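Local atomic coordinates of putative cellulase CEL6 (Mycobacterium tuberculosis, PDB entry 1UP3), a protein that probably hydrolyses internal beta-1,4-glycosidic bonds of cellulose, as a family 6 endoglucanase whose catalytic domain binds a thio-linked cellooligosaccharide. Residues A[195-206]-A[250-258]; A[48-58]-A[99-108]. All coordinates share one frame; numbering follows the deposited sequence.

Interaction 1 (A[195-206]-A[250-258]); sequences TDEEIGYGEAIS and AGAHADAYL
E203 OE2 is gripped by two donors: the backbone N of H253, 2.9 Å away on the syn side of the carboxylate, and the hydroxyl of Y214 on the neighbouring strand 213-217. The other oxygen, E203 OE1, takes the imidazole ND1 of H253 at 2.8 Å in an almost straight bond (174°). Ring and carboxylate lie nearly coplanar, 25° apart, and OE1 sits at the ring edge within its plane. Through the two bonds, N to OE2 and ND1 to OE1, one carboxylate holds the histidine by main chain and side chain at once. The glutamate reaches it because its chain is bent at chi2 (-58°), which folds the carboxylate back toward the G251-A254 type I turn. S206 OG lies over one face of the imidazole, 3.4 Å from H253 CG, while its own hydrogen bond goes to S212 O.

Toward the start of the helix the contact becomes apolar. I199 packs against the loop ahead of strand 254-258 with two of its methyls, CG2 3.8 Å from G251 CA and CD1 3.9 Å from A250 CB. Beyond it, T195 CG2 is 3.6 Å from Y257 CZ, and the tyrosine OH accepts a bond from A250 N (3.0 Å), which ties the loop to the strand it precedes.

Helix 195-208 thus packs against edge strand 254-258 and its entry turn, the two running roughly antiparallel. With ND1 donating to a carboxylate, H253 has a defined ring orientation, and the nearby negative charge would probably raise its proton affinity.

Interaction 2 (A[48-58]-A[99-108]); sequences FPPATVGGTVA and GWIDAVASGL
V53, in the first turns of helix 50-66, meets A103 of helix 94-108, V53 CG1 lying 3.5 Å from A103 CB, tight for a carbon pair. The same methyl, held between backbone N and carbonyl carbon by chi1 of 68°, also touches W100 CD1, while CG2 reaches V104 CG2 at 4.0 Å. One turn further on, V57 CG1, anti to its own backbone N, packs on L108 CD2 at 3.6 Å.

Beside these side chains the backbones themselves touch. G54 and G107 bring their CA atoms to 4.0 Å, and G107 CA makes a CA-H...O contact of 3.3 Å with G54 O. A58 CA similarly approaches G107 O. With no side chain on either glycine, the segment axes come within 7.2 Å, crossing at -29°.

At the start of helix 50-66, P50 CG packs on W100 CB (4.1 Å), and the indole edge faces the chain leading into the helix. There W100 NE1 donates a weak, bent hydrogen bond to F48 O, 2.8 Å long with an angle of 126°.

The outer shell packs on the indole and the far sides of the helices. F91 meets the W100 ring, L44 of strand 42-44 touches both W100 and V57, and L108 rests on A113 and I115 of strand 113-117. Helix 130-147 lies along I101 and V104. The close glycine contact is a feature of this pair; as neighbours flanking strands 42-44, 72-75 and 113-117 of the parallel sheet, the two are consistent with outer helices of the distorted alpha/beta barrel of family 6 glycoside hydrolases.

Both contacts involve helices that pack around the parallel sheet, but they lie on opposite sides of the chain's centre, about 31 Å apart between centres and with nearest atoms about 14 Å apart. Interaction 1 joins a helix to edge strand 254-258 and its entry turn; interaction 2 joins two helices near the other edge, 42-44. Both are partly buried, but only interaction 2 has an essentially apolar centre, of valine, alanine and close glycine backbones, with a single weak side-chain hydrogen bond across it. The centre of 195-206 with 250-258 mixes I199 and T195 with a carboxylate shared by a histidine and a tyrosine. They share no element.

Interaction 1 (A[195-206]-A[250-258])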
ATOM      1  N   THR A 195      12.633   8.769  -2.795  1.00  5.02           N
ATOM      2  CA  THR A 195      11.528   9.703  -2.729  1.00  5.70           C
ATOM      3  C   THR A 195      11.592  10.757  -3.814  1.00  5.00           C
ATOM      4  O   THR A 195      10.590  11.057  -4.459  1.00  6.10           O
ATOM      5  CB  THR A 195      11.527  10.354  -1.398  1.00  6.29           C
ATOM      6  OG1 THR A 195      11.310   9.342  -0.387  1.00  6.65           O
ATOM      7  CG2 THR A 195      10.434  11.383  -1.266  1.00  7.47           C
ATOM      8  N   ASP A 196      12.793  11.293  -4.064  1.00  5.72           N
ATOM      9  CA  ASP A 196      12.936  12.294  -5.109  1.00  7.66           C
ATOM     10  C   ASP A 196      12.533  11.777  -6.479  1.00  7.24           C
ATOM     11  O   ASP A 196      11.844  12.497  -7.235  1.00  7.76           O
ATOM     12  CB  ASP A 196      14.350  12.755  -5.184  1.00  8.24           C
ATOM     13  CG  ASP A 196      14.711  13.703  -4.084  1.00 12.29           C
ATOM     14  OD1 ASP A 196      13.802  14.266  -3.400  1.00 16.67           O
ATOM     15  OD2 ASP A 196      15.914  13.973  -3.874  1.00 17.38           O
ATOM     16  N   GLU A 197      12.931  10.567  -6.799  1.00  6.26           N
ATOM     17  CA  GLU A 197      12.575  10.000  -8.092  1.00  6.55           C
ATOM     18  C   GLU A 197      11.055   9.824  -8.185  1.00  5.99           C
ATOM     19  O   GLU A 197      10.441  10.151  -9.224  1.00  6.38           O
ATOM     20  CB  GLU A 197      13.330   8.723  -8.370  1.00  7.71           C
ATOM     21  CG  GLU A 197      13.039   8.170  -9.759  1.00  6.45           C
ATOM     22  CD  GLU A 197      13.801   6.926 -10.100  1.00  9.20           C
ATOM     23  OE1 GLU A 197      14.943   6.753  -9.634  1.00 11.71           O
ATOM     24  OE2 GLU A 197      13.226   6.087 -10.849  1.00 10.06           O
ATOM     25  N   GLU A 198      10.446   9.381  -7.091  1.00  5.96           N
ATOM     26  CA  GLU A 198       8.993   9.166  -7.114  1.00  5.70           C
ATOM     27  C   GLU A 198       8.211  10.463  -7.148  1.00  5.43           C
ATOM     28  O   GLU A 198       7.131  10.497  -7.763  1.00  5.39           O
ATOM     29  CB  GLU A 198       8.549   8.241  -5.972  1.00  5.20           C
ATOM     30  CG  GLU A 198       9.246   6.881  -5.949  1.00  6.27           C
ATOM     31  CD  GLU A 198       9.375   6.279  -7.317  1.00  6.40           C
ATOM     32  OE1 GLU A 198       8.364   5.770  -7.831  1.00  8.83           O
ATOM     33  OE2 GLU A 198      10.473   6.376  -7.941  1.00  7.20           O
ATOM     34  N   ILE A 199       8.726  11.548  -6.560  1.00  5.56           N
ATOM     35  CA  ILE A 199       8.063  12.869  -6.672  1.00  6.52           C
ATOM     36  C   ILE A 199       8.058  13.330  -8.122  1.00  6.74           C
ATOM     37  O   ILE A 199       7.045  13.816  -8.648  1.00  6.79           O
ATOM     38  CB  ILE A 199       8.749  13.923  -5.759  1.00  6.48           C
ATOM     39  CG1 ILE A 199       8.441  13.623  -4.279  1.00  7.70           C
ATOM     40  CG2 ILE A 199       8.318  15.339  -6.120  1.00  7.41           C
ATOM     41  CD1 ILE A 199       9.299  14.422  -3.312  1.00 10.81           C
ATOM     42  N   GLY A 200       9.190  13.190  -8.813  1.00  5.89           N
ATOM     43  CA  GLY A 200       9.202  13.580 -10.206  1.00  5.93           C
ATOM     44  C   GLY A 200       8.167  12.823 -11.041  1.00  6.95           C
ATOM     45  O   GLY A 200       7.511  13.393 -11.934  1.00  7.56           O
ATOM     46  N   TYR A 201       8.057  11.527 -10.775  1.00  6.38           N
ATOM     47  CA  TYR A 201       7.106  10.668 -11.484  1.00  6.56           C
ATOM     48  C   TYR A 201       5.667  11.022 -11.118  1.00  6.89           C
ATOM     49  O   TYR A 201       4.802  11.148 -12.017  1.00  5.86           O
ATOM     50  CB  TYR A 201       7.431   9.221 -11.140  1.00  6.36           C
ATOM     51  CG  TYR A 201       6.654   8.141 -11.856  1.00  4.63           C
ATOM     52  CD1 TYR A 201       6.811   7.919 -13.229  1.00  6.27           C
ATOM     53  CD2 TYR A 201       5.816   7.296 -11.152  1.00  5.57           C
ATOM     54  CE1 TYR A 201       6.156   6.897 -13.880  1.00  6.71           C
ATOM     55  CE2 TYR A 201       5.127   6.299 -11.791  1.00  5.63           C
ATOM     56  CZ  TYR A 201       5.318   6.070 -13.149  1.00  6.03           C
ATOM     57  OH  TYR A 201       4.598   5.046 -13.742  1.00  7.49           O
ATOM     58  N   GLY A 202       5.432  11.231  -9.823  1.00  6.77           N
ATOM     59  CA  GLY A 202       4.129  11.621  -9.317  1.00  6.11           C
ATOM     60  C   GLY A 202       3.640  12.954  -9.869  1.00  7.04           C
ATOM     61  O   GLY A 202       2.478  13.123 -10.228  1.00  7.07           O
ATOM     62  N   GLU A 203       4.530  13.933  -9.926  1.00  7.16           N
ATOM     63  CA  GLU A 203       4.134  15.215 -10.465  1.00  8.24           C
ATOM     64  C   GLU A 203       3.783  15.080 -11.941  1.00  7.58           C
ATOM     65  O   GLU A 203       2.886  15.773 -12.403  1.00  8.67           O
ATOM     66  CB  GLU A 203       5.236  16.256 -10.228  1.00  9.14           C
ATOM     67  CG  GLU A 203       5.447  16.594  -8.740  1.00  9.19           C
ATOM     68  CD  GLU A 203       4.233  17.124  -8.009  1.00 10.36           C
ATOM     69  OE1 GLU A 203       3.566  18.035  -8.566  1.00 12.16           O
ATOM     70  OE2 GLU A 203       3.953  16.669  -6.851  1.00  9.05           O
ATOM     71  N   ALA A 204       4.481  14.219 -12.676  1.00  7.05           N
ATOM     72  CA  ALA A 204       4.179  13.973 -14.091  1.00  6.98           C
ATOM     73  C   ALA A 204       2.800  13.347 -14.250  1.00  7.77           C
ATOM     74  O   ALA A 204       1.973  13.821 -15.066  1.00  7.79           O
ATOM     75  CB  ALA A 204       5.223  13.117 -14.726  1.00  8.08           C
ATOM     76  N   ILE A 205       2.503  12.367 -13.416  1.00  6.75           N
ATOM     77  CA  ILE A 205       1.207  11.694 -13.497  1.00  6.95           C
ATOM     78  C   ILE A 205       0.115  12.672 -13.074  1.00  7.56           C
ATOM     79  O   ILE A 205      -0.950  12.705 -13.684  1.00  9.07           O
ATOM     80  CB  ILE A 205       1.172  10.394 -12.695  1.00  6.56           C
ATOM     81  CG1 ILE A 205       2.103   9.341 -13.327  1.00  7.37           C
ATOM     82  CG2 ILE A 205      -0.274   9.867 -12.525  1.00  6.67           C
ATOM     83  CD1 ILE A 205       2.173   8.039 -12.567  1.00 10.20           C
ATOM     84  N   SER A 206       0.371  13.452 -12.037  1.00  8.36           N
ATOM     85  CA  SER A 206      -0.571  14.465 -11.582  1.00  8.54           C
ATOM     86  C   SER A 206      -0.962  15.403 -12.732  1.00  9.30           C
ATOM     87  O   SER A 206      -2.136  15.691 -12.943  1.00  9.85           O
ATOM     88  CB  SER A 206      -0.002  15.252 -10.418  1.00  8.69           C
ATOM     89  OG  SER A 206      -0.909  16.261  -9.982  1.00  9.08           O
ATOM     90  N   ALA A 250       7.967  16.973  -0.119  1.00 10.06           N
ATOM     91  CA  ALA A 250       8.720  17.827  -1.039  1.00 10.08           C
ATOM     92  C   ALA A 250       8.112  17.847  -2.433  1.00 10.95           C
ATOM     93  O   ALA A 250       8.727  18.341  -3.382  1.00 13.26           O
ATOM     94  CB  ALA A 250      10.229  17.416  -1.073  1.00 11.06           C
ATOM     95  N   GLY A 251       6.891  17.346  -2.582  1.00  9.49           N
ATOM     96  CA  GLY A 251       6.184  17.433  -3.855  1.00  9.98           C
ATOM     97  C   GLY A 251       4.917  18.239  -3.751  1.00 10.30           C
ATOM     98  O   GLY A 251       4.150  18.109  -2.783  1.00  9.92           O
ATOM     99  N   ALA A 252       4.661  19.062  -4.765  1.00  9.78           N
ATOM    100  CA  ALA A 252       3.500  19.945  -4.765  1.00 10.85           C
ATOM    101  C   ALA A 252       2.152  19.225  -4.599  1.00  9.66           C
ATOM    102  O   ALA A 252       1.219  19.783  -4.018  1.00 12.07           O
ATOM    103  CB  ALA A 252       3.481  20.737  -6.027  1.00 12.02           C
ATOM    104  N   HIS A 253       2.051  18.017  -5.156  1.00  8.84           N
ATOM    105  CA  HIS A 253       0.842  17.210  -5.067  1.00  8.49           C
ATOM    106  C   HIS A 253       1.027  15.930  -4.232  1.00  7.53           C
ATOM    107  O   HIS A 253       0.157  15.053  -4.272  1.00  7.37           O
ATOM    108  CB  HIS A 253       0.359  16.876  -6.459  1.00  9.11           C
ATOM    109  CG  HIS A 253       0.016  18.088  -7.261  1.00 11.21           C
ATOM    110  ND1 HIS A 253       0.924  18.700  -8.094  1.00 13.58           N
ATOM    111  CD2 HIS A 253      -1.123  18.817  -7.333  1.00 16.07           C
ATOM    112  CE1 HIS A 253       0.353  19.757  -8.657  1.00 18.07           C
ATOM    113  NE2 HIS A 253      -0.884  19.856  -8.206  1.00 16.77           N
ATOM    114  N   ALA A 254       2.108  15.848  -3.460  1.00  6.51           N
ATOM    115  CA  ALA A 254       2.376  14.701  -2.580  1.00  6.93           C
ATOM    116  C   ALA A 254       1.704  14.958  -1.244  1.00  7.88           C
ATOM    117  O   ALA A 254       2.184  15.780  -0.449  1.00  8.63           O
ATOM    118  CB  ALA A 254       3.893  14.522  -2.410  1.00  8.03           C
ATOM    119  N   ASP A 255       0.586  14.293  -0.989  1.00  6.41           N
ATOM    120  CA  ASP A 255      -0.145  14.431   0.277  1.00  5.71           C
ATOM    121  C   ASP A 255       0.629  13.851   1.464  1.00  6.34           C
ATOM    122  O   ASP A 255       0.498  14.344   2.605  1.00  7.80           O
ATOM    123  CB  ASP A 255      -1.490  13.699   0.229  1.00  5.50           C
ATOM    124  CG  ASP A 255      -2.585  14.417  -0.569  1.00  5.49           C
ATOM    125  OD1 ASP A 255      -2.438  15.636  -0.875  1.00  8.61           O
ATOM    126  OD2 ASP A 255      -3.612  13.780  -0.931  1.00  7.07           O
ATOM    127  N   ALA A 256       1.385  12.772   1.225  1.00  5.12           N
ATOM    128  CA  ALA A 256       2.123  12.150   2.315  1.00  5.11           C
ATOM    129  C   ALA A 256       3.182  11.191   1.851  1.00  5.97           C
ATOM    130  O   ALA A 256       3.085  10.624   0.764  1.00  5.80           O
ATOM    131  CB  ALA A 256       1.153  11.353   3.241  1.00  5.90           C
ATOM    132  N   TYR A 257       4.158  10.992   2.719  1.00  4.69           N
ATOM    133  CA  TYR A 257       4.985   9.787   2.746  1.00  4.62           C
ATOM    134  C   TYR A 257       4.345   8.832   3.736  1.00  4.92           C
ATOM    135  O   TYR A 257       4.013   9.251   4.843  1.00  6.10           O
ATOM    136  CB  TYR A 257       6.428  10.085   3.176  1.00  4.54           C
ATOM    137  CG  TYR A 257       7.136  11.181   2.424  1.00  6.25           C
ATOM    138  CD1 TYR A 257       6.798  11.505   1.138  1.00  5.37           C
ATOM    139  CD2 TYR A 257       8.158  11.905   3.049  1.00  6.77           C
ATOM    140  CE1 TYR A 257       7.466  12.546   0.444  1.00  4.56           C
ATOM    141  CE2 TYR A 257       8.807  12.918   2.401  1.00  8.15           C
ATOM    142  CZ  TYR A 257       8.456  13.239   1.102  1.00  7.41           C
ATOM    143  OH  TYR A 257       9.072  14.260   0.446  1.00  7.89           O
ATOM    144  N   LEU A 258       4.080   7.602   3.319  1.00  5.60           N
ATOM    145  CA  LEU A 258       3.475   6.578   4.168  1.00  5.15           C
ATOM    146  C   LEU A 258       4.340   5.350   4.221  1.00  5.45           C
ATOM    147  O   LEU A 258       5.152   5.118   3.304  1.00  5.96           O
ATOM    148  CB  LEU A 258       2.080   6.171   3.677  1.00  6.25           C
ATOM    149  CG  LEU A 258       1.007   7.273   3.606  1.00  6.23           C
ATOM    150  CD1 LEU A 258      -0.248   6.710   2.958  1.00  7.79           C
ATOM    151  CD2 LEU A 258       0.743   7.883   4.994  1.00 10.79           C
TER

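Interaction 2 (A[48-58]-A[99-108])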
ATOM      1  N   PHE A  48     -10.197 -12.356   4.419  1.00  9.77           N
ATOM      2  CA  PHE A  48     -11.279 -11.643   5.079  1.00  9.48           C
ATOM      3  C   PHE A  48     -12.459 -11.667   4.111  1.00  8.63           C
ATOM      4  O   PHE A  48     -12.548 -10.845   3.194  1.00  9.05           O
ATOM      5  CB  PHE A  48     -10.877 -10.196   5.372  1.00  9.75           C
ATOM      6  CG  PHE A  48      -9.629 -10.058   6.181  1.00  9.71           C
ATOM      7  CD1 PHE A  48      -8.404 -10.125   5.561  1.00 12.95           C
ATOM      8  CD2 PHE A  48      -9.689  -9.869   7.550  1.00 11.41           C
ATOM      9  CE1 PHE A  48      -7.230 -10.012   6.272  1.00 13.52           C
ATOM     10  CE2 PHE A  48      -8.508  -9.757   8.292  1.00 15.19           C
ATOM     11  CZ  PHE A  48      -7.274  -9.825   7.630  1.00 14.69           C
ATOM     12  N   PRO A  49     -13.351 -12.647   4.245  1.00  9.05           N
ATOM     13  CA  PRO A  49     -14.399 -12.798   3.225  1.00  9.14           C
ATOM     14  C   PRO A  49     -15.426 -11.679   3.226  1.00  8.64           C
ATOM     15  O   PRO A  49     -15.553 -11.009   4.239  1.00  8.02           O
ATOM     16  CB  PRO A  49     -15.087 -14.115   3.613  1.00  9.71           C
ATOM     17  CG  PRO A  49     -14.788 -14.286   5.074  1.00 10.94           C
ATOM     18  CD  PRO A  49     -13.432 -13.646   5.310  1.00  9.88           C
ATOM     19  N   PRO A  50     -16.178 -11.482   2.132  1.00  8.58           N
ATOM     20  CA  PRO A  50     -17.243 -10.490   2.081  1.00  8.38           C
ATOM     21  C   PRO A  50     -18.193 -10.546   3.268  1.00  9.52           C
ATOM     22  O   PRO A  50     -18.698  -9.508   3.743  1.00  9.55           O
ATOM     23  CB  PRO A  50     -17.953 -10.810   0.759  1.00  9.22           C
ATOM     24  CG  PRO A  50     -16.908 -11.419  -0.073  1.00 10.06           C
ATOM     25  CD  PRO A  50     -16.021 -12.179   0.834  1.00  9.96           C
ATOM     26  N   ALA A  51     -18.441 -11.756   3.760  1.00  9.64           N
ATOM     27  CA  ALA A  51     -19.432 -11.937   4.804  1.00 10.04           C
ATOM     28  C   ALA A  51     -19.047 -11.256   6.093  1.00  9.10           C
ATOM     29  O   ALA A  51     -19.942 -10.932   6.911  1.00 10.34           O
ATOM     30  CB  ALA A  51     -19.622 -13.396   5.078  1.00 10.50           C
ATOM     31  N   THR A  52     -17.741 -11.096   6.340  1.00  7.86           N
ATOM     32  CA  THR A  52     -17.272 -10.569   7.618  1.00  8.35           C
ATOM     33  C   THR A  52     -16.344  -9.365   7.559  1.00  8.49           C
ATOM     34  O   THR A  52     -16.072  -8.742   8.592  1.00  8.51           O
ATOM     35  CB  THR A  52     -16.592 -11.660   8.444  1.00  8.70           C
ATOM     36  OG1 THR A  52     -15.421 -12.103   7.750  1.00 10.01           O
ATOM     37  CG2 THR A  52     -17.561 -12.900   8.609  1.00  9.53           C
ATOM     38  N   VAL A  53     -15.801  -9.045   6.385  1.00  7.62           N
ATOM     39  CA  VAL A  53     -14.784  -7.991   6.310  1.00  6.77           C
ATOM     40  C   VAL A  53     -15.308  -6.612   6.746  1.00  6.19           C
ATOM     41  O   VAL A  53     -14.530  -5.761   7.198  1.00  6.68           O
ATOM     42  CB  VAL A  53     -14.154  -7.920   4.903  1.00  6.50           C
ATOM     43  CG1 VAL A  53     -15.136  -7.438   3.829  1.00  6.11           C
ATOM     44  CG2 VAL A  53     -12.905  -7.015   4.892  1.00  6.79           C
ATOM     45  N   GLY A  54     -16.604  -6.379   6.605  1.00  6.40           N
ATOM     46  CA  GLY A  54     -17.212  -5.150   7.063  1.00  6.73           C
ATOM     47  C   GLY A  54     -16.972  -4.912   8.541  1.00  7.67           C
ATOM     48  O   GLY A  54     -16.612  -3.805   8.952  1.00  7.25           O
ATOM     49  N   GLY A  55     -17.175  -5.948   9.346  1.00  6.70           N
ATOM     50  CA  GLY A  55     -16.904  -5.872  10.763  1.00  6.97           C
ATOM     51  C   GLY A  55     -15.450  -5.653  11.050  1.00  7.16           C
ATOM     52  O   GLY A  55     -15.112  -4.888  11.953  1.00  7.69           O
ATOM     53  N   THR A  56     -14.557  -6.295  10.294  1.00  7.04           N
ATOM     54  CA  THR A  56     -13.122  -6.104  10.483  1.00  7.41           C
ATOM     55  C   THR A  56     -12.722  -4.649  10.224  1.00  7.21           C
ATOM     56  O   THR A  56     -11.939  -4.056  10.972  1.00  7.01           O
ATOM     57  CB  THR A  56     -12.391  -7.055   9.536  1.00  9.11           C
ATOM     58  OG1 THR A  56     -12.766  -8.411   9.864  1.00 10.99           O
ATOM     59  CG2 THR A  56     -10.889  -6.990   9.758  1.00 11.28           C
ATOM     60  N   VAL A  57     -13.267  -4.092   9.155  1.00  6.54           N
ATOM     61  CA  VAL A  57     -12.966  -2.713   8.774  1.00  6.85           C
ATOM     62  C   VAL A  57     -13.562  -1.732   9.780  1.00  6.70           C
ATOM     63  O   VAL A  57     -12.875  -0.780  10.172  1.00  6.84           O
ATOM     64  CB  VAL A  57     -13.445  -2.420   7.339  1.00  7.17           C
ATOM     65  CG1 VAL A  57     -13.449  -0.928   7.019  1.00  6.39           C
ATOM     66  CG2 VAL A  57     -12.597  -3.200   6.365  1.00  6.06           C
ATOM     67  N   ALA A  58     -14.805  -1.971  10.217  1.00  6.34           N
ATOM     68  CA  ALA A  58     -15.423  -1.075  11.193  1.00  6.29           C
ATOM     69  C   ALA A  58     -14.622  -1.083  12.511  1.00  7.00           C
ATOM     70  O   ALA A  58     -14.443  -0.026  13.152  1.00  7.35           O
ATOM     71  CB  ALA A  58     -16.843  -1.460  11.460  1.00  6.95           C
ATOM     72  N   GLY A  99     -18.412  -8.073  -4.341  1.00  7.34           N
ATOM     73  CA  GLY A  99     -19.111  -8.265  -3.085  1.00  7.18           C
ATOM     74  C   GLY A  99     -18.241  -7.877  -1.902  1.00  7.40           C
ATOM     75  O   GLY A  99     -18.707  -7.309  -0.908  1.00  7.54           O
ATOM     76  N   TRP A 100     -16.960  -8.181  -2.038  1.00  6.40           N
ATOM     77  CA  TRP A 100     -15.954  -7.803  -1.045  1.00  5.51           C
ATOM     78  C   TRP A 100     -15.850  -6.295  -0.898  1.00  6.73           C
ATOM     79  O   TRP A 100     -15.874  -5.797   0.223  1.00  5.95           O
ATOM     80  CB  TRP A 100     -14.614  -8.370  -1.445  1.00  5.91           C
ATOM     81  CG  TRP A 100     -13.501  -8.277  -0.411  1.00  4.70           C
ATOM     82  CD1 TRP A 100     -13.434  -8.923   0.803  1.00  4.60           C
ATOM     83  CD2 TRP A 100     -12.240  -7.577  -0.559  1.00  5.31           C
ATOM     84  NE1 TRP A 100     -12.223  -8.664   1.409  1.00  6.71           N
ATOM     85  CE2 TRP A 100     -11.469  -7.856   0.601  1.00  6.11           C
ATOM     86  CE3 TRP A 100     -11.669  -6.773  -1.567  1.00  7.54           C
ATOM     87  CZ2 TRP A 100     -10.171  -7.336   0.790  1.00  6.00           C
ATOM     88  CZ3 TRP A 100     -10.413  -6.265  -1.385  1.00  4.96           C
ATOM     89  CH2 TRP A 100      -9.663  -6.558  -0.209  1.00  5.63           C
ATOM     90  N   ILE A 101     -15.739  -5.574  -2.023  1.00  6.32           N
ATOM     91  CA  ILE A 101     -15.706  -4.120  -2.005  1.00  6.57           C
ATOM     92  C   ILE A 101     -17.001  -3.543  -1.355  1.00  7.12           C
ATOM     93  O   ILE A 101     -16.919  -2.599  -0.570  1.00  6.70           O
ATOM     94  CB  ILE A 101     -15.542  -3.563  -3.465  1.00  6.42           C
ATOM     95  CG1 ILE A 101     -14.137  -3.867  -4.002  1.00  7.46           C
ATOM     96  CG2 ILE A 101     -15.873  -2.104  -3.489  1.00  7.68           C
ATOM     97  CD1 ILE A 101     -12.986  -3.235  -3.176  1.00  6.96           C
ATOM     98  N   ASP A 102     -18.175  -4.126  -1.653  1.00  6.04           N
ATOM     99  CA  ASP A 102     -19.397  -3.647  -1.030  1.00  6.54           C
ATOM    100  C   ASP A 102     -19.315  -3.763   0.471  1.00  7.27           C
ATOM    101  O   ASP A 102     -19.773  -2.869   1.204  1.00  7.20           O
ATOM    102  CB  ASP A 102     -20.626  -4.423  -1.505  1.00  7.26           C
ATOM    103  CG  ASP A 102     -20.947  -4.192  -2.954  1.00 10.42           C
ATOM    104  OD1 ASP A 102     -20.479  -3.212  -3.555  1.00 10.95           O
ATOM    105  OD2 ASP A 102     -21.697  -4.982  -3.597  1.00 13.86           O
ATOM    106  N   ALA A 103     -18.792  -4.888   0.921  1.00  6.45           N
ATOM    107  CA  ALA A 103     -18.655  -5.146   2.357  1.00  6.81           C
ATOM    108  C   ALA A 103     -17.648  -4.213   3.021  1.00  7.09           C
ATOM    109  O   ALA A 103     -17.902  -3.700   4.102  1.00  7.43           O
ATOM    110  CB  ALA A 103     -18.279  -6.591   2.586  1.00  7.11           C
ATOM    111  N   VAL A 104     -16.497  -3.985   2.394  1.00  6.99           N
ATOM    112  CA  VAL A 104     -15.538  -3.026   2.909  1.00  7.03           C
ATOM    113  C   VAL A 104     -16.190  -1.630   3.058  1.00  7.87           C
ATOM    114  O   VAL A 104     -16.045  -0.966   4.083  1.00  8.32           O
ATOM    115  CB  VAL A 104     -14.300  -2.929   2.022  1.00  7.75           C
ATOM    116  CG1 VAL A 104     -13.423  -1.758   2.399  1.00  8.01           C
ATOM    117  CG2 VAL A 104     -13.467  -4.227   2.075  1.00  7.07           C
ATOM    118  N   ALA A 105     -16.910  -1.188   2.037  1.00  8.12           N
ATOM    119  CA  ALA A 105     -17.592   0.102   2.087  1.00  8.20           C
ATOM    120  C   ALA A 105     -18.653   0.158   3.196  1.00  9.58           C
ATOM    121  O   ALA A 105     -18.832   1.198   3.831  1.00  9.85           O
ATOM    122  CB  ALA A 105     -18.186   0.406   0.713  1.00  8.75           C
ATOM    123  N   SER A 106     -19.353  -0.942   3.415  1.00 10.11           N
ATOM    124  CA  SER A 106     -20.336  -1.010   4.490  1.00 10.24           C
ATOM    125  C   SER A 106     -19.654  -0.820   5.829  1.00 10.84           C
ATOM    126  O   SER A 106     -20.179  -0.147   6.724  1.00 13.30           O
ATOM    127  CB  SER A 106     -21.081  -2.362   4.462  0.50 10.62           C
ATOM    128  OG  SER A 106     -20.347  -3.434   5.062  0.33  8.20           O
ATOM    129  N   GLY A 107     -18.465  -1.360   5.983  1.00 10.18           N
ATOM    130  CA  GLY A 107     -17.756  -1.218   7.223  1.00  9.84           C
ATOM    131  C   GLY A 107     -17.130   0.150   7.419  1.00 10.42           C
ATOM    132  O   GLY A 107     -16.957   0.583   8.547  1.00 10.44           O
ATOM    133  N   LEU A 108     -16.781   0.832   6.331  1.00  9.39           N
ATOM    134  CA  LEU A 108     -16.257   2.197   6.420  1.00  9.21           C
ATOM    135  C   LEU A 108     -17.317   3.180   6.919  1.00  9.26           C
ATOM    136  O   LEU A 108     -17.001   4.072   7.693  1.00  9.18           O
ATOM    137  CB  LEU A 108     -15.730   2.689   5.076  1.00  8.95           C
ATOM    138  CG  LEU A 108     -14.417   2.037   4.591  1.00  9.64           C
ATOM    139  CD1 LEU A 108     -14.122   2.464   3.164  1.00 12.33           C
ATOM    140  CD2 LEU A 108     -13.230   2.370   5.486  1.00 11.44           C
TER